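PDB 2EH6: acetylornithine aminotransferase from Aquifex aeolicus, which catalyses the pyridoxal-phosphate-dependent transfer of an amino group from N(2)-acetyl-L-ornithine to 2-oxoglutarate, a step in arginine biosynthesis. Local coordinates for residues S35-N40 / R352-L357; K339-N344 / I368-E373. One frame throughout, in Å; residues are numbered along the deposited sequence.

Contact 1: S35-N40 / R352-L357; sequences SGIGVN and RFLPPL
Ser35 and Leu354 are joined by a short hydrogen bond: Ser35 OG donates to Leu354 O at 2.5 Å, close to the line of the carbonyl (C=O...OG 161°). With chi1 at 69°, OG sits between its own N and carbonyl carbon, which turns it onto Leu354 O. From Leu354 CB, 3.9 Å from Gly38 N, the side chain runs through CG, beside its own backbone N (chi1 -66°), to CD1. There CD1 rests on backbone, 3.6 Å from Gly38 N and 3.7 Å from Ile37 C, and it meets Ile37 CG2 more loosely at 4.3 Å. That CG2 also has Arg352 NH1 4.1 Å away; the guanidinium itself is held by Asn344 and, weakly, by Gln215. At the other end Pro356 CB packs against Asn40 O at 3.6 Å. Residues 35-38 all have positive phi and form a short left-handed helical turn, tied to the second subunit through Gly36 O and His62 of that chain. Ile37 comes near both Lys241 and the bound pyridoxal phosphate. This buried contact sets an N-terminal turn against the end of strand 350-353 and the loop that follows it, beside the cofactor site of a class-III aminotransferase.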
ATOM      1  N   SER A  35       0.373 -13.089  15.681  1.00 23.11           N
ATOM      2  CA  SER A  35       0.716 -11.666  15.595  1.00 22.34           C
ATOM      3  C   SER A  35       0.266 -10.978  14.299  1.00 23.99           C
ATOM      4  O   SER A  35       1.006 -10.174  13.718  1.00 22.43           O
ATOM      5  CB  SER A  35       2.229 -11.462  15.790  1.00 21.84           C
ATOM      6  OG  SER A  35       2.981 -11.965  14.697  1.00 26.87           O
ATOM      7  N   GLY A  36      -0.951 -11.284  13.860  1.00 23.03           N
ATOM      8  CA  GLY A  36      -1.490 -10.665  12.658  1.00 22.88           C
ATOM      9  C   GLY A  36      -0.679 -11.001  11.424  1.00 21.90           C
ATOM     10  O   GLY A  36      -0.596 -10.205  10.487  1.00 22.23           O
ATOM     11  N   ILE A  37      -0.114 -12.204  11.434  1.00 23.84           N
ATOM     12  CA  ILE A  37       0.735 -12.735  10.369  1.00 24.51           C
ATOM     13  C   ILE A  37       2.123 -12.097  10.422  1.00 24.88           C
ATOM     14  O   ILE A  37       2.631 -11.590   9.419  1.00 25.06           O
ATOM     15  CB  ILE A  37       0.141 -12.512   8.962  1.00 26.41           C
ATOM     16  CG1 ILE A  37      -1.321 -12.959   8.925  1.00 28.46           C
ATOM     17  CG2 ILE A  37       0.910 -13.352   7.937  1.00 29.79           C
ATOM     18  CD1 ILE A  37      -1.964 -12.796   7.551  1.00 30.24           C
ATOM     19  N   GLY A  38       2.724 -12.115  11.608  1.00 25.02           N
ATOM     20  CA  GLY A  38       4.064 -11.573  11.784  1.00 24.37           C
ATOM     21  C   GLY A  38       4.203 -10.071  11.692  1.00 24.54           C
ATOM     22  O   GLY A  38       5.283  -9.557  11.402  1.00 24.82           O
ATOM     23  N   VAL A  39       3.117  -9.358  11.949  1.00 22.65           N
ATOM     24  CA  VAL A  39       3.133  -7.905  11.881  1.00 22.80           C
ATOM     25  C   VAL A  39       3.351  -7.252  13.247  1.00 23.83           C
ATOM     26  O   VAL A  39       4.127  -6.302  13.383  1.00 23.26           O
ATOM     27  CB  VAL A  39       1.809  -7.385  11.272  1.00 21.54           C
ATOM     28  CG1 VAL A  39       1.704  -5.885  11.440  1.00 19.95           C
ATOM     29  CG2 VAL A  39       1.729  -7.779   9.799  1.00 22.87           C
ATOM     30  N   ASN A  40       2.667  -7.760  14.264  1.00 22.43           N
ATOM     31  CA  ASN A  40       2.803  -7.182  15.594  1.00 23.57           C
ATOM     32  C   ASN A  40       4.060  -7.690  16.288  1.00 23.44           C
ATOM     33  O   ASN A  40       3.995  -8.390  17.297  1.00 21.51           O
ATOM     34  CB  ASN A  40       1.549  -7.489  16.417  1.00 23.73           C
ATOM     35  CG  ASN A  40       0.283  -6.989  15.739  1.00 24.46           C
ATOM     36  OD1 ASN A  40       0.159  -5.804  15.424  1.00 25.93           O
ATOM     37  ND2 ASN A  40      -0.655  -7.887  15.502  1.00 23.16           N
ATOM     38  N   ARG A 352       1.385 -22.734  11.200  1.00 32.14           N
ATOM     39  CA  ARG A 352       2.437 -21.728  11.227  1.00 32.91           C
ATOM     40  C   ARG A 352       2.331 -20.930  12.519  1.00 32.54           C
ATOM     41  O   ARG A 352       1.236 -20.543  12.925  1.00 33.91           O
ATOM     42  CB  ARG A 352       2.302 -20.803  10.007  1.00 31.52           C
ATOM     43  CG  ARG A 352       3.255 -19.622  10.006  1.00 33.39           C
ATOM     44  CD  ARG A 352       3.180 -18.826   8.706  1.00 34.83           C
ATOM     45  NE  ARG A 352       1.808 -18.540   8.292  1.00 35.41           N
ATOM     46  CZ  ARG A 352       1.482 -17.661   7.348  1.00 35.80           C
ATOM     47  NH1 ARG A 352       2.431 -16.974   6.720  1.00 34.21           N
ATOM     48  NH2 ARG A 352       0.210 -17.478   7.020  1.00 35.08           N
ATOM     49  N   PHE A 353       3.469 -20.706  13.171  1.00 31.12           N
ATOM     50  CA  PHE A 353       3.511 -19.958  14.424  1.00 30.36           C
ATOM     51  C   PHE A 353       4.342 -18.698  14.232  1.00 29.78           C
ATOM     52  O   PHE A 353       5.498 -18.771  13.824  1.00 28.77           O
ATOM     53  CB  PHE A 353       4.127 -20.820  15.532  1.00 31.37           C
ATOM     54  CG  PHE A 353       3.529 -22.195  15.631  1.00 30.79           C
ATOM     55  CD1 PHE A 353       2.243 -22.378  16.137  1.00 32.06           C
ATOM     56  CD2 PHE A 353       4.240 -23.307  15.190  1.00 32.44           C
ATOM     57  CE1 PHE A 353       1.671 -23.647  16.200  1.00 32.16           C
ATOM     58  CE2 PHE A 353       3.680 -24.585  15.246  1.00 32.59           C
ATOM     59  CZ  PHE A 353       2.391 -24.756  15.753  1.00 33.37           C
ATOM     60  N   LEU A 354       3.743 -17.546  14.518  1.00 27.52           N
ATOM     61  CA  LEU A 354       4.414 -16.258  14.373  1.00 26.77           C
ATOM     62  C   LEU A 354       4.119 -15.386  15.583  1.00 27.27           C
ATOM     63  O   LEU A 354       3.534 -14.315  15.463  1.00 26.95           O
ATOM     64  CB  LEU A 354       3.923 -15.549  13.106  1.00 26.22           C
ATOM     65  CG  LEU A 354       4.268 -16.205  11.770  1.00 26.03           C
ATOM     66  CD1 LEU A 354       3.482 -15.527  10.647  1.00 24.60           C
ATOM     67  CD2 LEU A 354       5.771 -16.101  11.530  1.00 24.77           C
ATOM     68  N   PRO A 355       4.518 -15.839  16.778  1.00 27.60           N
ATOM     69  CA  PRO A 355       4.257 -15.043  17.979  1.00 27.63           C
ATOM     70  C   PRO A 355       5.025 -13.723  17.969  1.00 27.35           C
ATOM     71  O   PRO A 355       5.971 -13.550  17.195  1.00 26.99           O
ATOM     72  CB  PRO A 355       4.718 -15.968  19.100  1.00 27.63           C
ATOM     73  CG  PRO A 355       5.862 -16.703  18.459  1.00 27.87           C
ATOM     74  CD  PRO A 355       5.279 -17.056  17.108  1.00 26.17           C
ATOM     75  N   PRO A 356       4.620 -12.770  18.819  1.00 27.48           N
ATOM     76  CA  PRO A 356       5.318 -11.481  18.871  1.00 25.97           C
ATOM     77  C   PRO A 356       6.754 -11.785  19.272  1.00 25.79           C
ATOM     78  O   PRO A 356       7.007 -12.781  19.948  1.00 26.80           O
ATOM     79  CB  PRO A 356       4.552 -10.721  19.951  1.00 26.80           C
ATOM     80  CG  PRO A 356       3.162 -11.285  19.821  1.00 27.41           C
ATOM     81  CD  PRO A 356       3.437 -12.761  19.698  1.00 26.57           C
ATOM     82  N   LEU A 357       7.697 -10.940  18.871  1.00 24.97           N
ATOM     83  CA  LEU A 357       9.088 -11.214  19.190  1.00 26.03           C
ATOM     84  C   LEU A 357       9.430 -11.039  20.672  1.00 28.18           C
ATOM     85  O   LEU A 357      10.522 -11.405  21.105  1.00 29.46           O
ATOM     86  CB  LEU A 357      10.006 -10.368  18.299  1.00 24.73           C
ATOM     87  CG  LEU A 357       9.748 -10.547  16.791  1.00 24.99           C
ATOM     88  CD1 LEU A 357      10.803  -9.786  15.995  1.00 24.37           C
ATOM     89  CD2 LEU A 357       9.780 -12.040  16.417  1.00 23.50           C
TER

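Contact 2: K339-N344 / I368-E373; sequences KGLLIN and ISVLRE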
ATOM      1  N   LYS A 339      -9.639 -22.823  22.891  1.00 39.59           N
ATOM      2  CA  LYS A 339      -8.845 -22.939  24.108  1.00 38.53           C
ATOM      3  C   LYS A 339      -7.986 -21.712  24.406  1.00 37.20           C
ATOM      4  O   LYS A 339      -7.038 -21.790  25.184  1.00 37.74           O
ATOM      5  CB  LYS A 339      -7.960 -24.186  24.051  1.00 40.74           C
ATOM      6  CG  LYS A 339      -8.740 -25.479  23.867  1.00 44.90           C
ATOM      7  CD  LYS A 339      -8.074 -26.644  24.579  1.00 48.36           C
ATOM      8  CE  LYS A 339      -8.930 -27.899  24.487  1.00 50.11           C
ATOM      9  NZ  LYS A 339      -8.635 -28.849  25.595  1.00 52.05           N
ATOM     10  N   GLY A 340      -8.320 -20.584  23.788  1.00 35.14           N
ATOM     11  CA  GLY A 340      -7.577 -19.358  24.032  1.00 34.86           C
ATOM     12  C   GLY A 340      -6.201 -19.247  23.394  1.00 34.16           C
ATOM     13  O   GLY A 340      -5.319 -18.570  23.930  1.00 33.96           O
ATOM     14  N   LEU A 341      -6.008 -19.910  22.257  1.00 32.97           N
ATOM     15  CA  LEU A 341      -4.726 -19.850  21.554  1.00 33.11           C
ATOM     16  C   LEU A 341      -4.938 -19.582  20.073  1.00 32.79           C
ATOM     17  O   LEU A 341      -5.697 -20.290  19.407  1.00 32.54           O
ATOM     18  CB  LEU A 341      -3.940 -21.159  21.708  1.00 32.45           C
ATOM     19  CG  LEU A 341      -2.624 -21.181  20.909  1.00 30.64           C
ATOM     20  CD1 LEU A 341      -1.643 -20.194  21.532  1.00 29.33           C
ATOM     21  CD2 LEU A 341      -2.029 -22.582  20.895  1.00 31.31           C
ATOM     22  N   LEU A 342      -4.260 -18.557  19.567  1.00 32.11           N
ATOM     23  CA  LEU A 342      -4.352 -18.196  18.160  1.00 32.05           C
ATOM     24  C   LEU A 342      -3.177 -18.772  17.383  1.00 32.79           C
ATOM     25  O   LEU A 342      -2.021 -18.391  17.613  1.00 30.10           O
ATOM     26  CB  LEU A 342      -4.348 -16.675  17.988  1.00 31.45           C
ATOM     27  CG  LEU A 342      -5.401 -15.840  18.717  1.00 32.09           C
ATOM     28  CD1 LEU A 342      -5.182 -14.366  18.388  1.00 33.19           C
ATOM     29  CD2 LEU A 342      -6.793 -16.282  18.301  1.00 31.51           C
ATOM     30  N   ILE A 343      -3.474 -19.699  16.477  1.00 31.50           N
ATOM     31  CA  ILE A 343      -2.455 -20.298  15.628  1.00 30.62           C
ATOM     32  C   ILE A 343      -2.956 -20.165  14.192  1.00 32.31           C
ATOM     33  O   ILE A 343      -4.114 -19.801  13.963  1.00 31.94           O
ATOM     34  CB  ILE A 343      -2.200 -21.793  15.972  1.00 31.18           C
ATOM     35  CG1 ILE A 343      -3.507 -22.589  15.913  1.00 30.64           C
ATOM     36  CG2 ILE A 343      -1.569 -21.908  17.350  1.00 28.72           C
ATOM     37  CD1 ILE A 343      -3.337 -24.061  16.258  1.00 32.73           C
ATOM     38  N   ASN A 344      -2.090 -20.452  13.227  1.00 32.05           N
ATOM     39  CA  ASN A 344      -2.455 -20.331  11.821  1.00 32.20           C
ATOM     40  C   ASN A 344      -2.210 -21.613  11.031  1.00 33.26           C
ATOM     41  O   ASN A 344      -1.313 -22.390  11.345  1.00 34.30           O
ATOM     42  CB  ASN A 344      -1.682 -19.165  11.198  1.00 30.27           C
ATOM     43  CG  ASN A 344      -1.960 -19.001   9.718  1.00 31.86           C
ATOM     44  OD1 ASN A 344      -1.136 -19.362   8.877  1.00 32.24           O
ATOM     45  ND2 ASN A 344      -3.126 -18.454   9.391  1.00 29.02           N
ATOM     46  N   ILE A 368       2.344 -24.651  24.028  1.00 35.17           N
ATOM     47  CA  ILE A 368       2.676 -26.058  23.854  1.00 36.42           C
ATOM     48  C   ILE A 368       1.641 -26.949  24.541  1.00 36.36           C
ATOM     49  O   ILE A 368       1.215 -27.953  23.982  1.00 39.19           O
ATOM     50  CB  ILE A 368       4.077 -26.372  24.417  1.00 36.93           C
ATOM     51  CG1 ILE A 368       5.144 -25.697  23.549  1.00 36.43           C
ATOM     52  CG2 ILE A 368       4.297 -27.880  24.477  1.00 35.31           C
ATOM     53  CD1 ILE A 368       5.153 -26.159  22.091  1.00 35.93           C
ATOM     54  N   SER A 369       1.232 -26.572  25.747  1.00 36.92           N
ATOM     55  CA  SER A 369       0.245 -27.347  26.488  1.00 38.46           C
ATOM     56  C   SER A 369      -1.041 -27.492  25.674  1.00 38.47           C
ATOM     57  O   SER A 369      -1.587 -28.589  25.541  1.00 39.56           O
ATOM     58  CB  SER A 369      -0.055 -26.671  27.829  1.00 39.82           C
ATOM     59  OG  SER A 369      -0.903 -27.478  28.629  1.00 45.27           O
ATOM     60  N   VAL A 370      -1.522 -26.381  25.126  1.00 37.70           N
ATOM     61  CA  VAL A 370      -2.737 -26.394  24.320  1.00 36.78           C
ATOM     62  C   VAL A 370      -2.562 -27.298  23.105  1.00 38.02           C
ATOM     63  O   VAL A 370      -3.460 -28.061  22.746  1.00 38.31           O
ATOM     64  CB  VAL A 370      -3.097 -24.976  23.838  1.00 35.33           C
ATOM     65  CG1 VAL A 370      -4.216 -25.043  22.810  1.00 35.10           C
ATOM     66  CG2 VAL A 370      -3.519 -24.121  25.026  1.00 34.04           C
ATOM     67  N   LEU A 371      -1.399 -27.205  22.469  1.00 38.12           N
ATOM     68  CA  LEU A 371      -1.103 -28.022  21.300  1.00 37.96           C
ATOM     69  C   LEU A 371      -1.100 -29.504  21.663  1.00 38.57           C
ATOM     70  O   LEU A 371      -1.639 -30.337  20.931  1.00 37.49           O
ATOM     71  CB  LEU A 371       0.255 -27.624  20.717  1.00 36.79           C
ATOM     72  CG  LEU A 371       0.301 -26.241  20.068  1.00 36.92           C
ATOM     73  CD1 LEU A 371       1.726 -25.918  19.639  1.00 36.84           C
ATOM     74  CD2 LEU A 371      -0.634 -26.215  18.874  1.00 36.13           C
ATOM     75  N   ARG A 372      -0.489 -29.829  22.798  1.00 40.68           N
ATOM     76  CA  ARG A 372      -0.424 -31.210  23.253  1.00 41.07           C
ATOM     77  C   ARG A 372      -1.837 -31.759  23.439  1.00 42.09           C
ATOM     78  O   ARG A 372      -2.114 -32.914  23.112  1.00 40.37           O
ATOM     79  CB  ARG A 372       0.350 -31.296  24.576  1.00 43.34           C
ATOM     80  CG  ARG A 372       0.562 -32.720  25.097  1.00 45.63           C
ATOM     81  CD  ARG A 372       1.477 -32.730  26.315  1.00 47.34           C
ATOM     82  NE  ARG A 372       1.892 -34.080  26.713  1.00 49.76           N
ATOM     83  CZ  ARG A 372       1.143 -34.939  27.402  1.00 50.27           C
ATOM     84  NH1 ARG A 372      -0.084 -34.609  27.786  1.00 49.92           N
ATOM     85  NH2 ARG A 372       1.628 -36.133  27.722  1.00 50.00           N
ATOM     86  N   GLU A 373      -2.734 -30.923  23.950  1.00 42.77           N
ATOM     87  CA  GLU A 373      -4.109 -31.345  24.187  1.00 44.74           C
ATOM     88  C   GLU A 373      -5.001 -31.442  22.950  1.00 45.46           C
ATOM     89  O   GLU A 373      -6.004 -32.156  22.974  1.00 48.15           O
ATOM     90  CB  GLU A 373      -4.774 -30.420  25.213  1.00 44.79           C
ATOM     91  CG  GLU A 373      -4.205 -30.536  26.617  1.00 44.34           C
ATOM     92  CD  GLU A 373      -4.282 -31.958  27.168  1.00 46.99           C
ATOM     93  OE1 GLU A 373      -5.405 -32.499  27.277  1.00 46.21           O
ATOM     94  OE2 GLU A 373      -3.218 -32.532  27.491  1.00 46.00           O
TER
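Leu341 and Val370 make the tight part of this contact, where a strand next to a helix end faces the C-terminal helix 361-374. Leu341 CD2 is 3.8 Å from Val370 CG1, and the two side chains lie alongside one another, running in opposite senses. Val370 CG1 is anti to its backbone N (chi1 170°), which places this methyl against Leu341, and it also has Lys339 CB at 4.0 Å. One residue further along the helix, Leu371 brings its CD2 in from the flank, 4.4 Å from Leu341 CD2 and 4.3 Å from Ile343 CD1. Leu31 and Phe33 pack on Leu341, while Phe353 of the neighbouring strand and Leu306 of helix 275-308 touch Leu371, continuing the apolar layer inward.

Towards solvent the contact thins out. Lys339 and Glu373 are exposed, and their side chains cross at about a right angle: Lys339 NZ comes to 4.2 Å from Glu373 CB, but stays 5.2 Å from Glu373 OE1. The Glu373 carboxylate turns off from residues 339-344, its OE2 making a long salt bridge with Arg372 NH1 on its own helix. Gly340, with positive phi, is the C-prime residue of the Schellman motif that closes helix 330-338, and through it the chain turns from that helix into the strand.

No hydrogen bond spans the two segments. The chemistry is therefore that of a sheet-to-helix hydrophobic interface, held by methyl contacts, to which the opposite charges at its solvent-facing side may add a mild electrostatic attraction.

Overall arrangement
Contact 1 is buried and lies beside the cofactor, whereas contact 2 is only partly buried, away from the annotated sites; their centres are 15 Å apart. They share one sheet: strands 341-346 and 350-353 are antiparallel neighbours in it, joined where Arg352 N meets Asn344 O at 2.7 Å, a probable hydrogen bond. Phe353 links them as well, its ring packing on Ile343 and Leu371. Contact 1 combines a polar bond to a backbone carbonyl with apolar contacts to backbone atoms, while contact 2 relies on aliphatic side chains edged by exposed charges. Residues of both also reach the second subunit, including Ile37 and Asn344, which each pack on Leu66 of that chain.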